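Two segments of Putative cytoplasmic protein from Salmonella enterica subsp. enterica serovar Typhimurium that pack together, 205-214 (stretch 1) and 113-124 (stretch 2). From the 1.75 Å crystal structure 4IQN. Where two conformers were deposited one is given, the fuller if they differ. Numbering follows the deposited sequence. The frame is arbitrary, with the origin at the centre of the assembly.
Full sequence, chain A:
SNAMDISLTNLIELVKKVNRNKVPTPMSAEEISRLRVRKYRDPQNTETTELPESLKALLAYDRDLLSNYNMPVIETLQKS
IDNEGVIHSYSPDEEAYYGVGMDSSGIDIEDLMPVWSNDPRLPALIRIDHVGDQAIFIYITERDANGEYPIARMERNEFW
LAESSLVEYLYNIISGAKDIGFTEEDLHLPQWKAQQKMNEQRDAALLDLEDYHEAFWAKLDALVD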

# COMPACT_ATOMS: atom_id res chain seq x y z
N ALA A 205 14.59 -9.40 5.90
CA ALA A 205 15.49 -8.64 6.77
C ALA A 205 14.94 -7.24 6.99
O ALA A 205 15.16 -6.64 8.03
CB ALA A 205 16.90 -8.62 6.20
N LEU A 206 14.19 -6.73 6.02
CA LEU A 206 13.55 -5.46 6.15
C LEU A 206 12.30 -5.53 7.01
O LEU A 206 12.07 -4.65 7.82
CB LEU A 206 13.24 -4.88 4.77
CG LEU A 206 14.45 -4.68 3.86
CD1 LEU A 206 13.97 -4.13 2.52
CD2 LEU A 206 15.44 -3.72 4.49
N LEU A 207 11.50 -6.58 6.83
CA LEU A 207 10.29 -6.74 7.64
C LEU A 207 10.65 -6.86 9.11
O LEU A 207 9.90 -6.41 9.98
CB LEU A 207 9.47 -7.96 7.20
CG LEU A 207 8.89 -7.73 5.81
CD1 LEU A 207 8.66 -9.04 5.07
CD2 LEU A 207 7.63 -6.89 5.93
N ASP A 208 11.79 -7.47 9.36
CA ASP A 208 12.26 -7.65 10.72
C ASP A 208 12.50 -6.30 11.40
O ASP A 208 12.48 -6.21 12.61
CB ASP A 208 13.51 -8.52 10.70
CG ASP A 208 13.98 -8.90 12.07
OD1 ASP A 208 13.26 -9.62 12.79
OD2 ASP A 208 15.08 -8.50 12.41
N LEU A 209 12.72 -5.24 10.61
CA LEU A 209 12.89 -3.88 11.15
C LEU A 209 11.58 -3.12 11.44
O LEU A 209 11.59 -2.06 12.07
CB LEU A 209 13.76 -3.04 10.18
CG LEU A 209 15.12 -3.64 9.85
CD1 LEU A 209 15.81 -2.93 8.68
CD2 LEU A 209 16.01 -3.67 11.07
N GLU A 210 10.45 -3.64 10.96
CA GLU A 210 9.15 -2.93 11.11
C GLU A 210 8.56 -3.16 12.50
O GLU A 210 7.89 -4.18 12.76
CB GLU A 210 8.14 -3.43 10.06
CG GLU A 210 8.62 -3.25 8.61
CD GLU A 210 8.58 -1.83 8.08
OE1 GLU A 210 8.24 -0.88 8.85
OE2 GLU A 210 8.88 -1.68 6.86
N ASP A 211 8.79 -2.23 13.39
CA ASP A 211 8.27 -2.29 14.77
C ASP A 211 8.36 -0.89 15.31
O ASP A 211 8.97 0.02 14.67
CB ASP A 211 9.07 -3.29 15.63
CG ASP A 211 8.29 -3.80 16.89
OD1 ASP A 211 7.16 -3.37 17.21
OD2 ASP A 211 8.86 -4.63 17.60
N TYR A 212 7.76 -0.70 16.46
CA TYR A 212 7.83 0.51 17.24
C TYR A 212 9.27 0.83 17.52
O TYR A 212 10.13 -0.07 17.71
CB TYR A 212 7.05 0.35 18.55
CG TYR A 212 5.56 0.33 18.33
CD1 TYR A 212 4.83 1.52 18.25
CD2 TYR A 212 4.88 -0.87 18.19
CE1 TYR A 212 3.48 1.52 18.02
CE2 TYR A 212 3.52 -0.89 17.96
CZ TYR A 212 2.82 0.30 17.88
OH TYR A 212 1.47 0.31 17.63
N HIS A 213 9.55 2.11 17.52
CA HIS A 213 10.90 2.61 17.85
C HIS A 213 11.20 2.40 19.31
O HIS A 213 10.34 2.59 20.17
CB HIS A 213 11.01 4.09 17.49
CG HIS A 213 12.41 4.55 17.21
ND1 HIS A 213 13.36 4.64 18.19
CD2 HIS A 213 13.01 4.93 16.06
CE1 HIS A 213 14.50 5.07 17.67
NE2 HIS A 213 14.30 5.27 16.38
N GLU A 214 12.43 2.01 19.61
CA GLU A 214 12.88 1.92 20.99
C GLU A 214 12.71 3.20 21.76
O GLU A 214 12.38 3.17 22.96
CB GLU A 214 14.33 1.42 21.05
CG GLU A 214 14.40 -0.05 20.66
CD GLU A 214 13.70 -0.99 21.65
OE1 GLU A 214 13.70 -0.70 22.86
OE2 GLU A 214 13.13 -2.01 21.20
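Stretch 2 (113-124) MPVWSNDPRLPA

How does stretch 2 run along stretch 1? It is extended and irregular, and it runs antiparallel: P114 to N118 lie beside H213 and D211, while R121 to P123 reach L206 on the helix. A single bridge joins Y212 and W116, with H213 N donating to V115 O (2.9 Å) and S117 N to D211 O (2.8 Å). A type I turn from D119 to L122 redirects the chain, its start braced by R121 N to D119 OD1 (3.0 Å).

Why does W116 take chi1 t? Its CA-to-CB bond points away, yet at -153° the indole comes back over stretch 1. W116 NE1 donates to E210 OE1 (2.8 Å), which E210 presents through its m, m rotamer. The edge of the six-membered ring meets the face of Y212 (chi1 m), with CZ3 of W116 3.7 Å from CE2 of Y212.

What holds the H213 ring? With chi1 t, one face receives P114, whose CG lies 3.6 Å from H213 CD2. At the edge, H213 NE2 makes a weak hydrogen bond to N118 OD1 (2.9 Å), N118 being p.

How do the leucines fit? All are m, t. L209 CB lies 3.7 Å from L122 CD2, while L206 CD1 sits 4.1 Å from P123 CD.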

# COMPACT_ATOMS: atom_id res chain seq x y z
N MSE A 113 7.28 11.36 18.51
CA MSE A 113 8.00 10.95 17.29
C MSE A 113 9.44 10.63 17.60
O MSE A 113 10.04 11.33 18.41
CB MSE A 113 7.79 11.96 16.16
CG MSE A 113 6.34 11.87 15.68
SE MSE A 113 5.96 10.31 14.54
CE MSE A 113 7.03 10.84 12.99
N PRO A 114 10.06 9.82 16.75
CA PRO A 114 9.48 8.72 16.00
C PRO A 114 8.70 7.66 16.73
O PRO A 114 9.17 7.16 17.75
CB PRO A 114 10.69 8.10 15.31
CG PRO A 114 11.79 8.29 16.29
CD PRO A 114 11.52 9.61 16.95
N VAL A 115 7.53 7.33 16.19
CA VAL A 115 6.71 6.26 16.78
C VAL A 115 7.17 4.90 16.26
O VAL A 115 7.43 3.97 17.04
CB VAL A 115 5.22 6.50 16.52
CG1 VAL A 115 4.39 5.32 17.03
CG2 VAL A 115 4.76 7.75 17.25
N TRP A 116 7.24 4.76 14.95
CA TRP A 116 7.72 3.56 14.28
C TRP A 116 9.20 3.67 14.04
O TRP A 116 9.77 4.76 14.12
CB TRP A 116 7.00 3.40 12.95
CG TRP A 116 6.88 2.02 12.46
CD1 TRP A 116 7.43 1.50 11.34
CD2 TRP A 116 6.12 0.94 13.06
NE1 TRP A 116 7.05 0.19 11.18
CE2 TRP A 116 6.27 -0.18 12.24
CE3 TRP A 116 5.32 0.84 14.20
CZ2 TRP A 116 5.64 -1.41 12.52
CZ3 TRP A 116 4.73 -0.36 14.50
CH2 TRP A 116 4.89 -1.48 13.65
N SER A 117 9.83 2.54 13.76
CA SER A 117 11.26 2.49 13.44
C SER A 117 11.59 3.46 12.32
O SER A 117 10.80 3.68 11.43
CB SER A 117 11.65 1.09 13.00
OG SER A 117 13.01 1.04 12.59
N ASN A 118 12.77 4.05 12.42
CA ASN A 118 13.30 4.91 11.33
C ASN A 118 14.61 4.35 10.81
O ASN A 118 15.45 5.09 10.31
CB ASN A 118 13.48 6.36 11.81
CG ASN A 118 14.37 6.50 13.03
OD1 ASN A 118 14.94 5.54 13.56
ND2 ASN A 118 14.53 7.72 13.46
N ASP A 119 14.80 3.04 10.93
CA ASP A 119 16.02 2.43 10.46
C ASP A 119 16.27 2.85 8.99
O ASP A 119 15.35 2.85 8.18
CB ASP A 119 15.96 0.92 10.57
CG ASP A 119 17.27 0.25 10.24
OD1 ASP A 119 17.63 0.11 9.06
OD2 ASP A 119 17.95 -0.15 11.19
N PRO A 120 17.51 3.21 8.65
CA PRO A 120 17.81 3.74 7.31
C PRO A 120 17.60 2.76 6.13
O PRO A 120 17.54 3.18 4.97
CB PRO A 120 19.29 4.21 7.44
CG PRO A 120 19.85 3.39 8.57
CD PRO A 120 18.70 3.29 9.52
N ARG A 121 17.54 1.46 6.43
CA ARG A 121 17.24 0.44 5.44
C ARG A 121 15.76 0.33 5.07
O ARG A 121 15.44 -0.32 4.07
CB ARG A 121 17.77 -0.94 5.91
CG ARG A 121 19.28 -0.90 6.14
CD ARG A 121 19.91 -2.30 6.23
NE ARG A 121 21.31 -2.18 6.59
CZ ARG A 121 22.07 -3.15 7.11
NH1 ARG A 121 21.58 -4.34 7.33
NH2 ARG A 121 23.33 -2.91 7.42
N LEU A 122 14.86 0.94 5.84
CA LEU A 122 13.40 0.69 5.64
C LEU A 122 12.98 1.15 4.24
O LEU A 122 13.42 2.20 3.76
CB LEU A 122 12.55 1.34 6.71
CG LEU A 122 12.59 0.70 8.11
CD1 LEU A 122 12.02 1.69 9.12
CD2 LEU A 122 11.80 -0.63 8.11
N PRO A 123 12.17 0.34 3.54
CA PRO A 123 11.71 0.71 2.23
C PRO A 123 10.59 1.72 2.30
O PRO A 123 9.92 1.86 3.32
CB PRO A 123 11.15 -0.60 1.66
CG PRO A 123 10.72 -1.36 2.85
CD PRO A 123 11.70 -1.01 3.92
N ALA A 124 10.38 2.43 1.20
CA ALA A 124 9.24 3.33 1.07
C ALA A 124 7.93 2.59 1.15
O ALA A 124 7.91 1.40 0.90
CB ALA A 124 9.30 4.10 -0.23